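Local structure of HP0958 (Helicobacter pylori, 3NA7) at residues L58-L69 with A109-I120. The protein probably acts in flagellar biogenesis as an export chaperone and post-transcriptional regulator, joining a long coiled-coil hairpin to a zinc-ribbon domain. Sequence-based numbering, arbitrary orientation.
Sequences LKLQVSKNEQTL and ANREIENLQNEI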
ATOM      1  N   LEU A  58       6.556  28.673  -2.700  1.00 49.85           N
ATOM      2  CA  LEU A  58       6.651  29.750  -1.728  1.00 47.16           C
ATOM      3  C   LEU A  58       7.760  30.738  -2.059  1.00 48.24           C
ATOM      4  O   LEU A  58       7.625  31.940  -1.837  1.00 49.04           O
ATOM      5  CB  LEU A  58       6.844  29.198  -0.332  1.00 44.27           C
ATOM      6  CG  LEU A  58       5.677  28.489   0.335  1.00 45.69           C
ATOM      7  CD1 LEU A  58       6.207  27.765   1.566  1.00 44.95           C
ATOM      8  CD2 LEU A  58       4.568  29.472   0.733  1.00 44.83           C
ATOM      9  N   LYS A  59       8.867  30.229  -2.581  1.00 49.42           N
ATOM     10  CA  LYS A  59       9.995  31.071  -2.922  1.00 51.58           C
ATOM     11  C   LYS A  59       9.656  31.969  -4.105  1.00 53.89           C
ATOM     12  O   LYS A  59      10.178  33.080  -4.197  1.00 51.29           O
ATOM     13  CB  LYS A  59      11.241  30.227  -3.220  1.00 53.06           C
ATOM     14  CG  LYS A  59      11.951  29.733  -1.957  1.00 53.03           C
ATOM     15  CD  LYS A  59      13.015  28.693  -2.293  1.00 58.76           C
ATOM     16  CE  LYS A  59      13.564  28.064  -1.025  1.00 52.98           C
ATOM     17  NZ  LYS A  59      14.831  27.382  -1.340  1.00 59.14           N
ATOM     18  N   LEU A  60       8.792  31.467  -4.996  1.00 56.50           N
ATOM     19  CA  LEU A  60       8.224  32.261  -6.090  1.00 61.12           C
ATOM     20  C   LEU A  60       7.368  33.417  -5.558  1.00 60.51           C
ATOM     21  O   LEU A  60       7.468  34.532  -6.054  1.00 63.64           O
ATOM     22  CB  LEU A  60       7.431  31.369  -7.054  1.00 64.91           C
ATOM     23  CG  LEU A  60       6.738  31.939  -8.307  1.00 70.03           C
ATOM     24  CD1 LEU A  60       7.649  32.828  -9.173  1.00 76.76           C
ATOM     25  CD2 LEU A  60       6.145  30.801  -9.146  1.00 75.36           C
ATOM     26  N   GLN A  61       6.562  33.157  -4.533  1.00 58.49           N
ATOM     27  CA  GLN A  61       5.784  34.206  -3.875  1.00 56.91           C
ATOM     28  C   GLN A  61       6.666  35.234  -3.200  1.00 54.21           C
ATOM     29  O   GLN A  61       6.417  36.425  -3.322  1.00 55.07           O
ATOM     30  CB  GLN A  61       4.845  33.622  -2.833  1.00 56.98           C
ATOM     31  CG  GLN A  61       3.712  32.818  -3.392  1.00 62.35           C
ATOM     32  CD  GLN A  61       2.671  32.536  -2.340  1.00 67.04           C
ATOM     33  OE1 GLN A  61       2.487  31.392  -1.913  1.00 69.35           O
ATOM     34  NE2 GLN A  61       1.980  33.586  -1.900  1.00 72.59           N
ATOM     35  N   VAL A  62       7.677  34.780  -2.461  1.00 50.16           N
ATOM     36  CA  VAL A  62       8.678  35.693  -1.898  1.00 48.40           C
ATOM     37  C   VAL A  62       9.205  36.659  -2.979  1.00 51.53           C
ATOM     38  O   VAL A  62       9.319  37.852  -2.745  1.00 50.20           O
ATOM     39  CB  VAL A  62       9.851  34.941  -1.208  1.00 47.57           C
ATOM     40  CG1 VAL A  62      11.028  35.893  -0.893  1.00 42.73           C
ATOM     41  CG2 VAL A  62       9.356  34.224   0.086  1.00 41.81           C
ATOM     42  N   SER A  63       9.476  36.132  -4.164  1.00 54.30           N
ATOM     43  CA  SER A  63      10.074  36.898  -5.243  1.00 59.53           C
ATOM     44  C   SER A  63       9.084  37.884  -5.859  1.00 61.31           C
ATOM     45  O   SER A  63       9.457  39.007  -6.217  1.00 62.67           O
ATOM     46  CB  SER A  63      10.613  35.951  -6.306  1.00 60.86           C
ATOM     47  OG  SER A  63      11.316  36.682  -7.284  1.00 71.38           O
ATOM     48  N   LYS A  64       7.825  37.459  -5.968  1.00 63.21           N
ATOM     49  CA  LYS A  64       6.744  38.304  -6.477  1.00 65.14           C
ATOM     50  C   LYS A  64       6.469  39.461  -5.532  1.00 62.58           C
ATOM     51  O   LYS A  64       6.404  40.616  -5.960  1.00 63.60           O
ATOM     52  CB  LYS A  64       5.479  37.484  -6.750  1.00 67.41           C
ATOM     53  CG  LYS A  64       5.520  36.754  -8.088  1.00 75.31           C
ATOM     54  CD  LYS A  64       4.358  35.771  -8.274  1.00 81.53           C
ATOM     55  CE  LYS A  64       4.383  35.159  -9.674  1.00 88.11           C
ATOM     56  NZ  LYS A  64       3.551  33.928  -9.809  1.00 91.46           N
ATOM     57  N   ASN A  65       6.347  39.150  -4.248  1.00 59.34           N
ATOM     58  CA  ASN A  65       6.246  40.163  -3.209  1.00 57.87           C
ATOM     59  C   ASN A  65       7.438  41.124  -3.181  1.00 57.36           C
ATOM     60  O   ASN A  65       7.284  42.294  -2.814  1.00 57.12           O
ATOM     61  CB  ASN A  65       6.094  39.511  -1.827  1.00 57.12           C
ATOM     62  CG  ASN A  65       4.679  39.023  -1.556  1.00 58.03           C
ATOM     63  OD1 ASN A  65       3.817  39.786  -1.106  1.00 62.40           O
ATOM     64  ND2 ASN A  65       4.437  37.747  -1.807  1.00 58.31           N
ATOM     65  N   GLU A  66       8.619  40.629  -3.540  1.00 56.49           N
ATOM     66  CA  GLU A  66       9.853  41.435  -3.495  1.00 57.43           C
ATOM     67  C   GLU A  66       9.901  42.478  -4.607  1.00 58.07           C
ATOM     68  O   GLU A  66      10.466  43.570  -4.434  1.00 56.46           O
ATOM     69  CB  GLU A  66      11.111  40.543  -3.527  1.00 56.92           C
ATOM     70  CG  GLU A  66      11.282  39.738  -2.234  1.00 60.29           C
ATOM     71  CD  GLU A  66      12.718  39.335  -1.898  1.00 67.31           C
ATOM     72  OE1 GLU A  66      13.378  38.670  -2.740  1.00 64.49           O
ATOM     73  OE2 GLU A  66      13.167  39.664  -0.764  1.00 67.26           O
ATOM     74  N   GLN A  67       9.309  42.117  -5.743  1.00 60.33           N
ATOM     75  CA  GLN A  67       9.196  43.001  -6.893  1.00 64.52           C
ATOM     76  C   GLN A  67       8.234  44.145  -6.555  1.00 63.94           C
ATOM     77  O   GLN A  67       8.568  45.314  -6.765  1.00 65.40           O
ATOM     78  CB  GLN A  67       8.736  42.212  -8.126  1.00 67.64           C
ATOM     79  CG  GLN A  67       8.502  43.047  -9.366  1.00 74.23           C
ATOM     80  CD  GLN A  67       9.733  43.820  -9.801  1.00 77.40           C
ATOM     81  OE1 GLN A  67      10.831  43.269  -9.885  1.00 78.63           O
ATOM     82  NE2 GLN A  67       9.553  45.106 -10.080  1.00 79.25           N
ATOM     83  N   THR A  68       7.074  43.817  -5.980  1.00 62.53           N
ATOM     84  CA  THR A  68       6.085  44.845  -5.614  1.00 63.17           C
ATOM     85  C   THR A  68       6.616  45.763  -4.510  1.00 59.20           C
ATOM     86  O   THR A  68       6.375  46.971  -4.527  1.00 60.52           O
ATOM     87  CB  THR A  68       4.732  44.236  -5.209  1.00 63.27           C
ATOM     88  OG1 THR A  68       4.868  43.601  -3.942  1.00 67.95           O
ATOM     89  CG2 THR A  68       4.263  43.203  -6.235  1.00 66.26           C
ATOM     90  N   LEU A  69       7.363  45.196  -3.570  1.00 54.20           N
ATOM     91  CA  LEU A  69       8.059  45.985  -2.562  1.00 51.60           C
ATOM     92  C   LEU A  69       9.089  46.951  -3.183  1.00 53.05           C
ATOM     93  O   LEU A  69       9.213  48.102  -2.743  1.00 52.56           O
ATOM     94  CB  LEU A  69       8.743  45.056  -1.569  1.00 51.08           C
ATOM     95  CG  LEU A  69       9.625  45.632  -0.466  1.00 50.91           C
ATOM     96  CD1 LEU A  69       8.835  46.549   0.471  1.00 50.15           C
ATOM     97  CD2 LEU A  69      10.211  44.483   0.298  1.00 53.50           C
ATOM     98  N   ALA A 109       4.058  44.240   2.573  1.00 45.88           N
ATOM     99  CA  ALA A 109       4.932  43.378   1.774  1.00 45.81           C
ATOM    100  C   ALA A 109       6.064  42.793   2.602  1.00 45.94           C
ATOM    101  O   ALA A 109       6.390  41.616   2.448  1.00 47.33           O
ATOM    102  CB  ALA A 109       5.481  44.114   0.567  1.00 43.87           C
ATOM    103  N   ASN A 110       6.660  43.603   3.480  1.00 46.40           N
ATOM    104  CA  ASN A 110       7.716  43.120   4.356  1.00 46.64           C
ATOM    105  C   ASN A 110       7.228  42.054   5.304  1.00 47.61           C
ATOM    106  O   ASN A 110       7.901  41.034   5.451  1.00 48.42           O
ATOM    107  CB  ASN A 110       8.417  44.252   5.112  1.00 46.71           C
ATOM    108  CG  ASN A 110       9.486  44.907   4.279  1.00 49.05           C
ATOM    109  OD1 ASN A 110      10.345  44.226   3.727  1.00 51.44           O
ATOM    110  ND2 ASN A 110       9.436  46.229   4.161  1.00 50.15           N
ATOM    111  N   ARG A 111       6.073  42.274   5.935  1.00 48.06           N
ATOM    112  CA  ARG A 111       5.442  41.239   6.764  1.00 48.48           C
ATOM    113  C   ARG A 111       5.112  39.945   5.994  1.00 47.02           C
ATOM    114  O   ARG A 111       5.335  38.854   6.514  1.00 47.05           O
ATOM    115  CB  ARG A 111       4.180  41.732   7.491  1.00 51.07           C
ATOM    116  CG  ARG A 111       4.341  43.010   8.313  1.00 60.04           C
ATOM    117  CD  ARG A 111       3.151  43.275   9.278  1.00 67.23           C
ATOM    118  NE  ARG A 111       1.928  43.738   8.612  1.00 70.08           N
ATOM    119  CZ  ARG A 111       1.610  45.019   8.392  1.00 73.69           C
ATOM    120  NH1 ARG A 111       0.466  45.326   7.783  1.00 74.10           N
ATOM    121  NH2 ARG A 111       2.420  46.002   8.775  1.00 72.18           N
ATOM    122  N   GLU A 112       4.545  40.067   4.796  1.00 44.56           N
ATOM    123  CA  GLU A 112       4.188  38.904   3.996  1.00 45.61           C
ATOM    124  C   GLU A 112       5.441  38.095   3.609  1.00 44.47           C
ATOM    125  O   GLU A 112       5.457  36.887   3.739  1.00 45.32           O
ATOM    126  CB  GLU A 112       3.354  39.308   2.748  1.00 47.27           C
ATOM    127  CG  GLU A 112       3.090  38.177   1.712  1.00 46.28           C
ATOM    128  CD  GLU A 112       2.137  37.104   2.218  1.00 57.12           C
ATOM    129  OE1 GLU A 112       1.941  36.066   1.540  1.00 59.59           O
ATOM    130  OE2 GLU A 112       1.567  37.289   3.301  1.00 62.33           O
ATOM    131  N   ILE A 113       6.485  38.776   3.167  1.00 45.60           N
ATOM    132  CA  ILE A 113       7.752  38.118   2.865  1.00 47.65           C
ATOM    133  C   ILE A 113       8.340  37.409   4.085  1.00 49.93           C
ATOM    134  O   ILE A 113       8.757  36.253   3.980  1.00 49.06           O
ATOM    135  CB  ILE A 113       8.775  39.101   2.287  1.00 48.23           C
ATOM    136  CG1 ILE A 113       8.239  39.683   0.980  1.00 46.60           C
ATOM    137  CG2 ILE A 113      10.176  38.407   2.109  1.00 46.31           C
ATOM    138  CD1 ILE A 113       9.030  40.913   0.473  1.00 49.40           C
ATOM    139  N   GLU A 114       8.367  38.086   5.233  1.00 50.16           N
ATOM    140  CA  GLU A 114       8.850  37.455   6.453  1.00 53.54           C
ATOM    141  C   GLU A 114       8.020  36.215   6.814  1.00 54.42           C
ATOM    142  O   GLU A 114       8.571  35.204   7.268  1.00 54.84           O
ATOM    143  CB  GLU A 114       8.861  38.449   7.606  1.00 57.37           C
ATOM    144  CG  GLU A 114       9.528  37.960   8.894  1.00 64.77           C
ATOM    145  CD  GLU A 114       9.586  39.044   9.965  1.00 74.77           C
ATOM    146  OE1 GLU A 114       9.881  40.215   9.610  1.00 75.29           O
ATOM    147  OE2 GLU A 114       9.348  38.725  11.160  1.00 76.59           O
ATOM    148  N   ASN A 115       6.703  36.289   6.608  1.00 52.97           N
ATOM    149  CA  ASN A 115       5.815  35.151   6.872  1.00 52.28           C
ATOM    150  C   ASN A 115       6.099  33.951   5.971  1.00 49.48           C
ATOM    151  O   ASN A 115       6.089  32.800   6.436  1.00 47.46           O
ATOM    152  CB  ASN A 115       4.339  35.554   6.748  1.00 52.86           C
ATOM    153  CG  ASN A 115       3.796  36.186   8.016  1.00 60.27           C
ATOM    154  OD1 ASN A 115       4.330  35.972   9.111  1.00 57.96           O
ATOM    155  ND2 ASN A 115       2.716  36.970   7.877  1.00 58.26           N
ATOM    156  N   LEU A 116       6.318  34.229   4.685  1.00 47.20           N
ATOM    157  CA  LEU A 116       6.602  33.184   3.719  1.00 48.39           C
ATOM    158  C   LEU A 116       7.940  32.519   4.061  1.00 49.90           C
ATOM    159  O   LEU A 116       8.037  31.296   4.096  1.00 49.81           O
ATOM    160  CB  LEU A 116       6.618  33.741   2.286  1.00 46.51           C
ATOM    161  CG  LEU A 116       5.307  34.272   1.690  1.00 49.47           C
ATOM    162  CD1 LEU A 116       5.541  35.269   0.551  1.00 44.01           C
ATOM    163  CD2 LEU A 116       4.371  33.134   1.265  1.00 50.28           C
ATOM    164  N   GLN A 117       8.963  33.339   4.312  1.00 50.90           N
ATOM    165  CA  GLN A 117      10.266  32.848   4.721  1.00 52.33           C
ATOM    166  C   GLN A 117      10.181  31.969   5.968  1.00 52.69           C
ATOM    167  O   GLN A 117      10.857  30.945   6.031  1.00 53.74           O
ATOM    168  CB  GLN A 117      11.270  33.989   4.880  1.00 52.62           C
ATOM    169  CG  GLN A 117      11.994  34.227   3.574  1.00 61.86           C
ATOM    170  CD  GLN A 117      12.600  35.595   3.437  1.00 67.59           C
ATOM    171  OE1 GLN A 117      12.617  36.381   4.383  1.00 72.47           O
ATOM    172  NE2 GLN A 117      13.126  35.887   2.245  1.00 72.15           N
ATOM    173  N   ASN A 118       9.336  32.344   6.930  1.00 51.85           N
ATOM    174  CA  ASN A 118       9.092  31.492   8.096  1.00 53.09           C
ATOM    175  C   ASN A 118       8.493  30.136   7.742  1.00 51.84           C
ATOM    176  O   ASN A 118       8.881  29.133   8.320  1.00 50.94           O
ATOM    177  CB  ASN A 118       8.253  32.182   9.183  1.00 54.06           C
ATOM    178  CG  ASN A 118       9.052  33.220   9.976  1.00 61.41           C
ATOM    179  OD1 ASN A 118      10.284  33.237   9.924  1.00 64.55           O
ATOM    180  ND2 ASN A 118       8.350  34.094  10.717  1.00 59.74           N
ATOM    181  N   GLU A 119       7.559  30.106   6.792  1.00 51.39           N
ATOM    182  CA  GLU A 119       6.925  28.854   6.376  1.00 51.87           C
ATOM    183  C   GLU A 119       7.972  27.981   5.664  1.00 49.48           C
ATOM    184  O   GLU A 119       8.053  26.786   5.918  1.00 49.70           O
ATOM    185  CB  GLU A 119       5.734  29.150   5.460  1.00 53.77           C
ATOM    186  CG  GLU A 119       4.710  28.041   5.309  1.00 59.53           C
ATOM    187  CD  GLU A 119       3.450  28.486   4.545  1.00 68.27           C
ATOM    188  OE1 GLU A 119       2.732  27.597   4.024  1.00 72.22           O
ATOM    189  OE2 GLU A 119       3.170  29.714   4.463  1.00 70.91           O
ATOM    190  N   ILE A 120       8.780  28.601   4.803  1.00 46.57           N
ATOM    191  CA  ILE A 120       9.855  27.923   4.105  1.00 45.52           C
ATOM    192  C   ILE A 120      10.781  27.222   5.112  1.00 47.45           C
ATOM    193  O   ILE A 120      11.035  26.014   4.997  1.00 48.37           O
ATOM    194  CB  ILE A 120      10.651  28.902   3.236  1.00 46.02           C
ATOM    195  CG1 ILE A 120       9.856  29.301   1.999  1.00 40.16           C
ATOM    196  CG2 ILE A 120      12.032  28.312   2.803  1.00 45.46           C
ATOM    197  CD1 ILE A 120      10.374  30.597   1.344  1.00 38.66           C
TER
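The side chain of Asn-65 meets three side chains of 109-120, and following it outward shows how a polar residue fits into a largely apolar seam. Asn-65 CB lies 3.5 Å from Ile-113 CG1. Next along, CG is placed anti to its own carbonyl carbon (chi1 -79°), which turns the amide back along its helix, and it packs on the CG methylene of Glu-112. At the tip, Asn-65 OD1 is 3.3 Å from that same Glu-112 CG, a contact with carbon and no hydrogen bond. Asn-65 ND2 touches Leu-116 CD1 at 3.6 Å while donating to Gln-61 O of its own helix (2.8 Å, N-H...O angle 161°). The acceptor lies near the amide plane, whereas the donor stands well above the carbonyl plane of Gln-61; this near-planar bond limits rotation of the amide, and Gln-61 O takes two N-H groups of Asn-65, the other from its backbone.

Around it the packing is knobs-into-holes. Val-62 enters a hole formed by Ile-113, Leu-116, Gln-117 and Ile-120, with Val-62 CG2 3.5 Å from Leu-116 CB. In return Leu-116 sits among Leu-58, Gln-61, Val-62 and Asn-65, and Ile-113 among Val-62, Asn-65, Glu-66 and Leu-69. Leu-69 closes one end, its CB 4.0 Å from Ala-109 CB; at the other, Leu-58 CB lies 3.8 Å from Ile-120 CG1. The reciprocal knobs, with axes 9.4 Å apart and antiparallel at 164°, identify an antiparallel coiled coil, here joining helices 24-85 and 91-171 as the two arms of the kinked hairpin. No hydrogen bond crosses between the segments, so their cohesion rests mainly on interlocked side chains, most of them aliphatic, and the central Asn-65 amide directs one N-H to its own helix.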